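Local structure of peptidoglycan glycosyltransferase (Eggerthella lenta, 4MNR) at residues A[112-118]-A[141-146]; A[234-238]-A[377-381]; A[270-274]-A[339-343]. The protein belongs to the penicillin-binding proteins, combining a domain of the beta-lactamase-type fold with an N-terminal region of the dimerisation-domain family. The contacts are given in a common frame with arbitrary orientation. Numbering follows the deposited sequence.

Contact 1: residues A[112-118]-A[141-146]; sequences TLNSKIQ and AILAMA
A loop that tips into a helix runs beside a strand with a kink. Residues 112-114 are extended only in part (Thr112 -81/-13, Leu113 -62/142, Asn114 -101/128) before helical values begin at Ser115. In 141-146 the chain turns at Leu143 (-88/-26), where Leu143 and Ala144 both face Val134 in a classic beta bulge, and then extends again. CA atoms pair as Thr112-Ile142 (5.7 Å), Leu113-Leu143 (4.3 Å) and Gln118-Ala144 (4.5 Å). One main-chain bond joins the segments, Asn114 N to Leu143 O at 2.9 Å. Asn114 (chi1 t) is the N-cap: its OD1 accepts from Ile117 N at 2.9 Å and, weakly, from Lys116 N at 2.9 Å. Thr112 (p) donates OG1 to Ile142 O at 2.6 Å. Leu113 CD2 rests 4.0 Å from Ile142 CG2, and Ile117 CG2 3.8 Å from Ala144 CB. Gln118 (t, p, chi3 30°) sets its amide against selenomethionine Met145: Met145 N donates to Gln118 OE1 and Gln118 NE2 donates to Met145 O, both 2.9 Å. Strand 142-148 is an edge strand of the five-stranded antiparallel sheet, so a side-chain amide here pairs with it as backbone would, satisfying both polar groups of Met145.

Contact 2: residues A[234-238]-A[377-381]; sequences AQATE and VLLGV
Two helical segments, 234-238 and 377-381, cross at -43° with their N-to-C directions 43° apart and their axes 8.7 Å from each other at closest. The CA atoms draw together along the pair, from 5.9 Å for Ala234-Val377 to 4.3 Å for Glu238-Val381. Thr237, whose CA-to-CB bond points toward the partner helix, takes the m rotamer. OG1 thereby bonds back to Leu233 O within its own helix, while the carbon atoms meet the other one: Thr237 CB lies 3.6 Å from Val377 CG1, and Thr237 CG2 is 4.2 Å from Leu378 CD2 and 4.1 Å from Val381 CG2. Both valines have chi1 t. Val377 CG2 also comes within 4.4 Å of Ala234 CB, and Val381 CG2 within 3.8 Å of Thr237 O. Leu378 (m, t) starts away from the contact but brings CD2 back to its margin. Glu238 (m, t, chi3 -5°) stretches across the interface until OE2 is 3.6 Å from Gly380 CA. A CB on Gly380 would stand about 2.5 Å from Glu238 OE2, a clash, so the close approach of the carboxylate depends on glycine. No direct hydrogen bond crosses; instead one water donates to Glu238 OE2 at 2.5 Å and to Val377 O at 3.0 Å. Helix 188-197 closes the apolar side, with Leu192 touching both Thr237 and Val377. The pair lies in the beta-lactamase-type domain, where helix 233-239 leads into the Ser-X-Asn signature and Leu378 of helix 368-384 lies against Lys400, first residue of the Lys-Thr-Gly signature.

Contact 3: residues A[270-274]-A[339-343]; sequences IDFPL and QPYLV
The ring of Phe272 meets Pro340 and Leu342, with CE1 4.0 Å from Pro340 CB and CZ 3.9 Å from Leu342 CD2. Its chi1 of -160° (t) and chi2 of 64° place Pro340 O near the ring plane, at the edge, 3.9 Å from Phe272 CD1. Neither 270-274 nor most of 339-343 is regular strand, yet the touching parts run almost parallel, 5° apart end to end. Phe272 is strongly extended (-160/145), as is Tyr341 (-144/156), whereas Pro273 (-68/-24) and Leu342 (-122/-21) bend. CA atoms stand well apart, Asp271-Gln339 at 8.3 Å, Phe272-Tyr341 at 7.0 Å and Pro273-Leu342 at 7.7 Å, so side chains rather than paired backbones fill the gap. This illustrates how two loops can be joined without forming a sheet: in this penicillin-binding protein fold, the loop between helices 242-263 and 284-289 lies along the connection from strand 336-338 to strand 343-347, the latter a member of the mixed sheet. Leu342 (t, p) points its CA-to-CB bond toward the partner, with CB 4.2 Å from Pro273 CG and CD2 3.8 Å from Leu274 CD1. At the other end, Ile270 CG2 is 4.3 Å from Pro340 CG, and helix 321-332 borders both residues through Met326. Gln339 (t, p, chi3 45°) folds so that NE2 donates to Pro340 O at 3.0 Å and, weakly, to Asp271 O at 2.8 Å. A water bridges Gln339 and Asp271, donating to Gln339 OE1 at 2.7 Å and accepting from Asp271 N at 2.9 Å.

Contacts 1 and 3 form one continuous region, their centres 13 Å apart. Thr112 N lies 2.8 Å from Leu342 O and Ile142 N 3.0 Å from Tyr341 O, both probable hydrogen bonds, while Ile142 CD1 packs at 3.3 Å on Phe272 CZ. Segment 339-343 thus borders both segments of contact 1. Contact 2 is remote, its centre 28 Å from that of contact 1 and 31 Å from that of contact 3, with nearest atoms about 18 Å away in each case. Contact 3 is nested in the chain loop that contact 2 closes, though the two occupy opposite sides of the chain's centre. Contact 2 adjoins helices 188-197 and 242-263 and strand 398-406, near whose starts family signatures fall.

Contact 1: residues A[112-118]-A[141-146]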
loop_
_atom_site.group_PDB
_atom_site.type_symbol
_atom_site.label_atom_id
_atom_site.label_comp_id
_atom_site.label_asym_id
_atom_site.label_seq_id
_atom_site.Cartn_x
_atom_site.Cartn_y
_atom_site.Cartn_z
ATOM N N THR A 112 13.226 6.341 -7.804
ATOM C CA THR A 112 12.073 7.174 -8.141
ATOM C C THR A 112 11.639 8.087 -6.986
ATOM O O THR A 112 10.833 9.003 -7.186
ATOM C CB THR A 112 10.859 6.304 -8.515
ATOM O OG1 THR A 112 10.688 5.292 -7.517
ATOM C CG2 THR A 112 11.075 5.620 -9.875
ATOM N N LEU A 113 12.162 7.832 -5.787
ATOM C CA LEU A 113 11.711 8.543 -4.591
ATOM C C LEU A 113 11.968 10.039 -4.674
ATOM O O LEU A 113 13.010 10.472 -5.187
ATOM C CB LEU A 113 12.438 8.015 -3.358
ATOM C CG LEU A 113 12.338 6.524 -3.053
ATOM C CD1 LEU A 113 13.129 6.237 -1.784
ATOM C CD2 LEU A 113 10.882 6.071 -2.927
ATOM N N ASN A 114 11.021 10.831 -4.167
ATOM C CA ASN A 114 11.259 12.253 -3.955
ATOM C C ASN A 114 11.557 12.475 -2.474
ATOM O O ASN A 114 10.811 12.001 -1.621
ATOM C CB ASN A 114 10.049 13.085 -4.383
ATOM C CG ASN A 114 10.210 14.564 -4.019
ATOM O OD1 ASN A 114 9.831 14.986 -2.922
ATOM N ND2 ASN A 114 10.817 15.345 -4.920
ATOM N N SER A 115 12.655 13.152 -2.156
ATOM C CA SER A 115 13.048 13.246 -0.752
ATOM C C SER A 115 12.031 13.968 0.136
ATOM O O SER A 115 11.878 13.610 1.300
ATOM C CB SER A 115 14.442 13.872 -0.608
ATOM O OG SER A 115 14.429 15.234 -1.001
ATOM N N LYS A 116 11.316 14.948 -0.414
ATOM C CA LYS A 116 10.355 15.710 0.386
ATOM C C LYS A 116 9.076 14.917 0.640
ATOM O O LYS A 116 8.516 14.959 1.743
ATOM C CB LYS A 116 10.024 17.056 -0.270
ATOM C CG LYS A 116 11.213 18.006 -0.345
ATOM C CD LYS A 116 10.872 19.246 -1.171
ATOM C CE LYS A 116 9.670 19.992 -0.608
ATOM N NZ LYS A 116 9.315 21.195 -1.428
ATOM N N ILE A 117 8.613 14.192 -0.378
ATOM C CA ILE A 117 7.442 13.339 -0.207
ATOM C C ILE A 117 7.799 12.184 0.727
ATOM O O ILE A 117 7.019 11.806 1.597
ATOM C CB ILE A 117 6.911 12.827 -1.565
ATOM C CG1 ILE A 117 6.571 14.015 -2.461
ATOM C CG2 ILE A 117 5.663 11.982 -1.371
ATOM C CD1 ILE A 117 6.089 13.620 -3.852
ATOM N N GLN A 118 9.003 11.646 0.564
ATOM C CA GLN A 118 9.477 10.582 1.445
ATOM C C GLN A 118 9.496 11.055 2.904
ATOM O O GLN A 118 9.038 10.351 3.791
ATOM C CB GLN A 118 10.877 10.131 1.023
ATOM C CG GLN A 118 11.462 9.038 1.921
ATOM C CD GLN A 118 10.782 7.696 1.750
ATOM O OE1 GLN A 118 10.284 7.374 0.673
ATOM N NE2 GLN A 118 10.785 6.895 2.814
ATOM N N ALA A 141 5.534 4.725 -10.818
ATOM C CA ALA A 141 6.712 5.148 -10.051
ATOM C C ALA A 141 6.374 5.339 -8.581
ATOM O O ALA A 141 5.359 5.940 -8.238
ATOM C CB ALA A 141 7.307 6.433 -10.621
ATOM N N ILE A 142 7.251 4.841 -7.721
ATOM C CA ILE A 142 7.095 5.002 -6.278
ATOM C C ILE A 142 7.773 6.286 -5.800
ATOM O O ILE A 142 9.001 6.421 -5.857
ATOM C CB ILE A 142 7.628 3.779 -5.538
ATOM C CG1 ILE A 142 6.751 2.574 -5.901
ATOM C CG2 ILE A 142 7.585 4.005 -4.041
ATOM C CD1 ILE A 142 7.237 1.340 -5.365
ATOM N N LEU A 143 6.962 7.240 -5.350
ATOM C CA LEU A 143 7.469 8.552 -4.936
ATOM C C LEU A 143 7.878 8.579 -3.463
ATOM O O LEU A 143 8.695 9.405 -3.064
ATOM C CB LEU A 143 6.411 9.637 -5.193
ATOM C CG LEU A 143 5.813 9.677 -6.611
ATOM C CD1 LEU A 143 4.783 10.796 -6.742
ATOM C CD2 LEU A 143 6.886 9.863 -7.689
ATOM N N ALA A 144 7.278 7.702 -2.656
ATOM C CA ALA A 144 7.661 7.524 -1.253
ATOM C C ALA A 144 7.310 6.106 -0.808
ATOM O O ALA A 144 6.320 5.530 -1.238
ATOM C CB ALA A 144 6.952 8.554 -0.331
HETATM N N MSE A 145 8.145 5.543 0.056
HETATM C CA MSE A 145 7.899 4.220 0.602
HETATM C C MSE A 145 8.544 4.214 1.975
HETATM O O MSE A 145 9.771 4.245 2.088
HETATM C CB MSE A 145 8.475 3.127 -0.316
HETATM C CG MSE A 145 8.284 1.725 0.201
HETATM SE SE MSE A 145 8.736 0.402 -1.173
HETATM C CE MSE A 145 6.958 0.168 -1.886
ATOM N N ALA A 146 7.711 4.249 3.018
ATOM C CA ALA A 146 8.182 4.380 4.410
ATOM C C ALA A 146 7.610 3.312 5.327
ATOM O O ALA A 146 6.447 2.930 5.206
ATOM C CB ALA A 146 7.830 5.747 4.976
#

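Contact 2: residues A[234-238]-A[377-381]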
loop_
_atom_site.group_PDB
_atom_site.type_symbol
_atom_site.label_atom_id
_atom_site.label_comp_id
_atom_site.label_asym_id
_atom_site.label_seq_id
_atom_site.Cartn_x
_atom_site.Cartn_y
_atom_site.Cartn_z
ATOM N N ALA A 234 -23.814 3.757 -2.839
ATOM C CA ALA A 234 -22.905 4.908 -2.703
ATOM C C ALA A 234 -22.844 5.416 -1.262
ATOM O O ALA A 234 -21.761 5.655 -0.722
ATOM C CB ALA A 234 -23.300 6.041 -3.665
ATOM N N GLN A 235 -23.999 5.566 -0.628
ATOM C CA GLN A 235 -24.039 6.004 0.765
ATOM C C GLN A 235 -23.363 5.002 1.686
ATOM O O GLN A 235 -22.699 5.391 2.644
ATOM C CB GLN A 235 -25.478 6.236 1.235
ATOM C CG GLN A 235 -26.173 7.388 0.534
ATOM C CD GLN A 235 -27.691 7.398 0.757
ATOM O OE1 GLN A 235 -28.308 6.371 1.068
ATOM N NE2 GLN A 235 -28.298 8.569 0.583
ATOM N N ALA A 236 -23.538 3.711 1.393
ATOM C CA ALA A 236 -22.924 2.661 2.199
ATOM C C ALA A 236 -21.398 2.690 2.071
ATOM O O ALA A 236 -20.695 2.319 2.992
ATOM C CB ALA A 236 -23.461 1.300 1.812
ATOM N N THR A 237 -20.896 3.146 0.931
ATOM C CA THR A 237 -19.458 3.300 0.756
ATOM C C THR A 237 -19.007 4.518 1.563
ATOM O O THR A 237 -17.988 4.462 2.248
ATOM C CB THR A 237 -19.092 3.483 -0.729
ATOM O OG1 THR A 237 -19.643 2.401 -1.484
ATOM C CG2 THR A 237 -17.571 3.498 -0.921
ATOM N N GLU A 238 -19.769 5.608 1.486
ATOM C CA GLU A 238 -19.450 6.810 2.267
ATOM C C GLU A 238 -19.383 6.548 3.770
ATOM O O GLU A 238 -18.480 7.052 4.444
ATOM C CB GLU A 238 -20.426 7.948 1.977
ATOM C CG GLU A 238 -20.402 8.414 0.529
ATOM C CD GLU A 238 -21.440 9.493 0.237
ATOM O OE1 GLU A 238 -22.247 9.812 1.138
ATOM O OE2 GLU A 238 -21.443 10.029 -0.893
ATOM N N VAL A 377 -17.694 7.912 -6.448
ATOM C CA VAL A 377 -18.180 7.493 -5.130
ATOM C C VAL A 377 -17.149 7.826 -4.047
ATOM O O VAL A 377 -17.502 8.277 -2.957
ATOM C CB VAL A 377 -18.498 5.982 -5.099
ATOM C CG1 VAL A 377 -18.867 5.536 -3.679
ATOM C CG2 VAL A 377 -19.627 5.672 -6.055
ATOM N N LEU A 378 -15.869 7.625 -4.362
ATOM C CA LEU A 378 -14.804 7.919 -3.399
ATOM C C LEU A 378 -14.622 9.420 -3.135
ATOM O O LEU A 378 -14.152 9.829 -2.062
ATOM C CB LEU A 378 -13.482 7.285 -3.836
ATOM C CG LEU A 378 -13.521 5.759 -3.960
ATOM C CD1 LEU A 378 -12.133 5.213 -4.259
ATOM C CD2 LEU A 378 -14.095 5.106 -2.702
ATOM N N LEU A 379 -14.996 10.255 -4.102
ATOM C CA LEU A 379 -15.014 11.688 -3.854
ATOM C C LEU A 379 -16.053 11.950 -2.774
ATOM O O LEU A 379 -15.849 12.769 -1.879
ATOM C CB LEU A 379 -15.342 12.455 -5.142
ATOM C CG LEU A 379 -15.391 13.978 -5.042
ATOM C CD1 LEU A 379 -14.121 14.532 -4.404
ATOM C CD2 LEU A 379 -15.590 14.566 -6.433
ATOM N N GLY A 380 -17.164 11.218 -2.848
ATOM C CA GLY A 380 -18.218 11.326 -1.860
ATOM C C GLY A 380 -17.793 10.930 -0.458
ATOM O O GLY A 380 -18.289 11.481 0.525
ATOM N N VAL A 381 -16.891 9.952 -0.360
ATOM C CA VAL A 381 -16.383 9.526 0.933
ATOM C C VAL A 381 -15.722 10.700 1.637
ATOM O O VAL A 381 -15.926 10.926 2.836
ATOM C CB VAL A 381 -15.359 8.383 0.775
ATOM C CG1 VAL A 381 -14.649 8.120 2.098
ATOM C CG2 VAL A 381 -16.063 7.120 0.274
HETATM O O HOH W 1 -20.449 8.721 -2.838
#

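Contact 3: residues A[270-274]-A[339-343]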
loop_
_atom_site.group_PDB
_atom_site.type_symbol
_atom_site.label_atom_id
_atom_site.label_comp_id
_atom_site.label_asym_id
_atom_site.label_seq_id
_atom_site.Cartn_x
_atom_site.Cartn_y
_atom_site.Cartn_z
ATOM N N ILE A 270 3.813 -10.467 -7.815
ATOM C CA ILE A 270 4.159 -9.226 -8.479
ATOM C C ILE A 270 5.648 -8.986 -8.323
ATOM O O ILE A 270 6.183 -9.028 -7.220
ATOM C CB ILE A 270 3.317 -8.063 -7.937
ATOM C CG1 ILE A 270 1.888 -8.193 -8.482
ATOM C CG2 ILE A 270 3.929 -6.717 -8.330
ATOM C CD1 ILE A 270 0.819 -7.606 -7.586
ATOM N N ASP A 271 6.316 -8.771 -9.451
ATOM C CA ASP A 271 7.753 -8.582 -9.480
ATOM C C ASP A 271 8.102 -7.244 -8.814
ATOM O O ASP A 271 7.467 -6.224 -9.087
ATOM C CB ASP A 271 8.200 -8.592 -10.941
ATOM C CG ASP A 271 9.707 -8.631 -11.106
ATOM O OD1 ASP A 271 10.411 -9.163 -10.221
ATOM O OD2 ASP A 271 10.183 -8.136 -12.147
ATOM N N PHE A 272 9.098 -7.253 -7.933
ATOM C CA PHE A 272 9.513 -6.029 -7.244
ATOM C C PHE A 272 10.932 -6.242 -6.716
ATOM O O PHE A 272 11.296 -7.366 -6.356
ATOM C CB PHE A 272 8.514 -5.682 -6.116
ATOM C CG PHE A 272 8.570 -4.245 -5.668
ATOM C CD1 PHE A 272 8.228 -3.215 -6.543
ATOM C CD2 PHE A 272 8.952 -3.919 -4.376
ATOM C CE1 PHE A 272 8.290 -1.899 -6.143
ATOM C CE2 PHE A 272 9.006 -2.600 -3.972
ATOM C CZ PHE A 272 8.680 -1.589 -4.846
ATOM N N PRO A 273 11.759 -5.181 -6.705
ATOM C CA PRO A 273 13.147 -5.377 -6.263
ATOM C C PRO A 273 13.270 -5.699 -4.775
ATOM O O PRO A 273 14.252 -6.311 -4.367
ATOM C CB PRO A 273 13.821 -4.038 -6.591
ATOM C CG PRO A 273 12.703 -3.058 -6.716
ATOM C CD PRO A 273 11.554 -3.844 -7.287
ATOM N N LEU A 274 12.286 -5.300 -3.981
ATOM C CA LEU A 274 12.279 -5.643 -2.568
ATOM C C LEU A 274 11.329 -6.812 -2.363
ATOM O O LEU A 274 10.357 -6.957 -3.102
ATOM C CB LEU A 274 11.809 -4.454 -1.741
ATOM C CG LEU A 274 12.473 -3.108 -2.066
ATOM C CD1 LEU A 274 11.933 -2.036 -1.149
ATOM C CD2 LEU A 274 13.996 -3.210 -1.981
ATOM N N GLN A 339 2.921 -1.302 -13.568
ATOM C CA GLN A 339 3.890 -2.057 -12.770
ATOM C C GLN A 339 4.614 -1.105 -11.804
ATOM O O GLN A 339 5.217 -0.130 -12.238
ATOM C CB GLN A 339 4.899 -2.723 -13.711
ATOM C CG GLN A 339 6.120 -3.264 -13.027
ATOM C CD GLN A 339 5.789 -4.430 -12.110
ATOM O OE1 GLN A 339 5.042 -5.331 -12.486
ATOM N NE2 GLN A 339 6.333 -4.410 -10.902
ATOM N N PRO A 340 4.544 -1.376 -10.488
ATOM C CA PRO A 340 5.260 -0.493 -9.551
ATOM C C PRO A 340 6.765 -0.589 -9.773
ATOM O O PRO A 340 7.270 -1.685 -9.996
ATOM C CB PRO A 340 4.896 -1.063 -8.178
ATOM C CG PRO A 340 4.412 -2.467 -8.451
ATOM C CD PRO A 340 3.750 -2.403 -9.790
ATOM N N TYR A 341 7.466 0.536 -9.729
ATOM C CA TYR A 341 8.919 0.487 -9.821
ATOM C C TYR A 341 9.596 1.539 -8.956
ATOM O O TYR A 341 9.002 2.576 -8.643
ATOM C CB TYR A 341 9.400 0.579 -11.270
ATOM C CG TYR A 341 9.215 1.910 -11.962
ATOM C CD1 TYR A 341 7.984 2.276 -12.482
ATOM C CD2 TYR A 341 10.286 2.780 -12.130
ATOM C CE1 TYR A 341 7.802 3.471 -13.131
ATOM C CE2 TYR A 341 10.121 3.984 -12.793
ATOM C CZ TYR A 341 8.876 4.324 -13.288
ATOM O OH TYR A 341 8.700 5.513 -13.950
ATOM N N LEU A 342 10.844 1.251 -8.599
ATOM C CA LEU A 342 11.584 2.018 -7.618
ATOM C C LEU A 342 12.883 2.579 -8.198
ATOM O O LEU A 342 13.448 3.521 -7.656
ATOM C CB LEU A 342 11.897 1.085 -6.445
ATOM C CG LEU A 342 12.167 1.579 -5.037
ATOM C CD1 LEU A 342 11.264 2.739 -4.672
ATOM C CD2 LEU A 342 11.954 0.402 -4.080
ATOM N N VAL A 343 13.376 1.985 -9.289
ATOM C CA VAL A 343 14.624 2.454 -9.903
ATOM C C VAL A 343 14.359 3.155 -11.215
ATOM O O VAL A 343 13.816 2.550 -12.138
ATOM C CB VAL A 343 15.641 1.303 -10.119
ATOM C CG1 VAL A 343 16.877 1.801 -10.909
ATOM C CG2 VAL A 343 16.044 0.737 -8.775
HETATM O O HOH W 2 4.928 -7.905 -11.792
#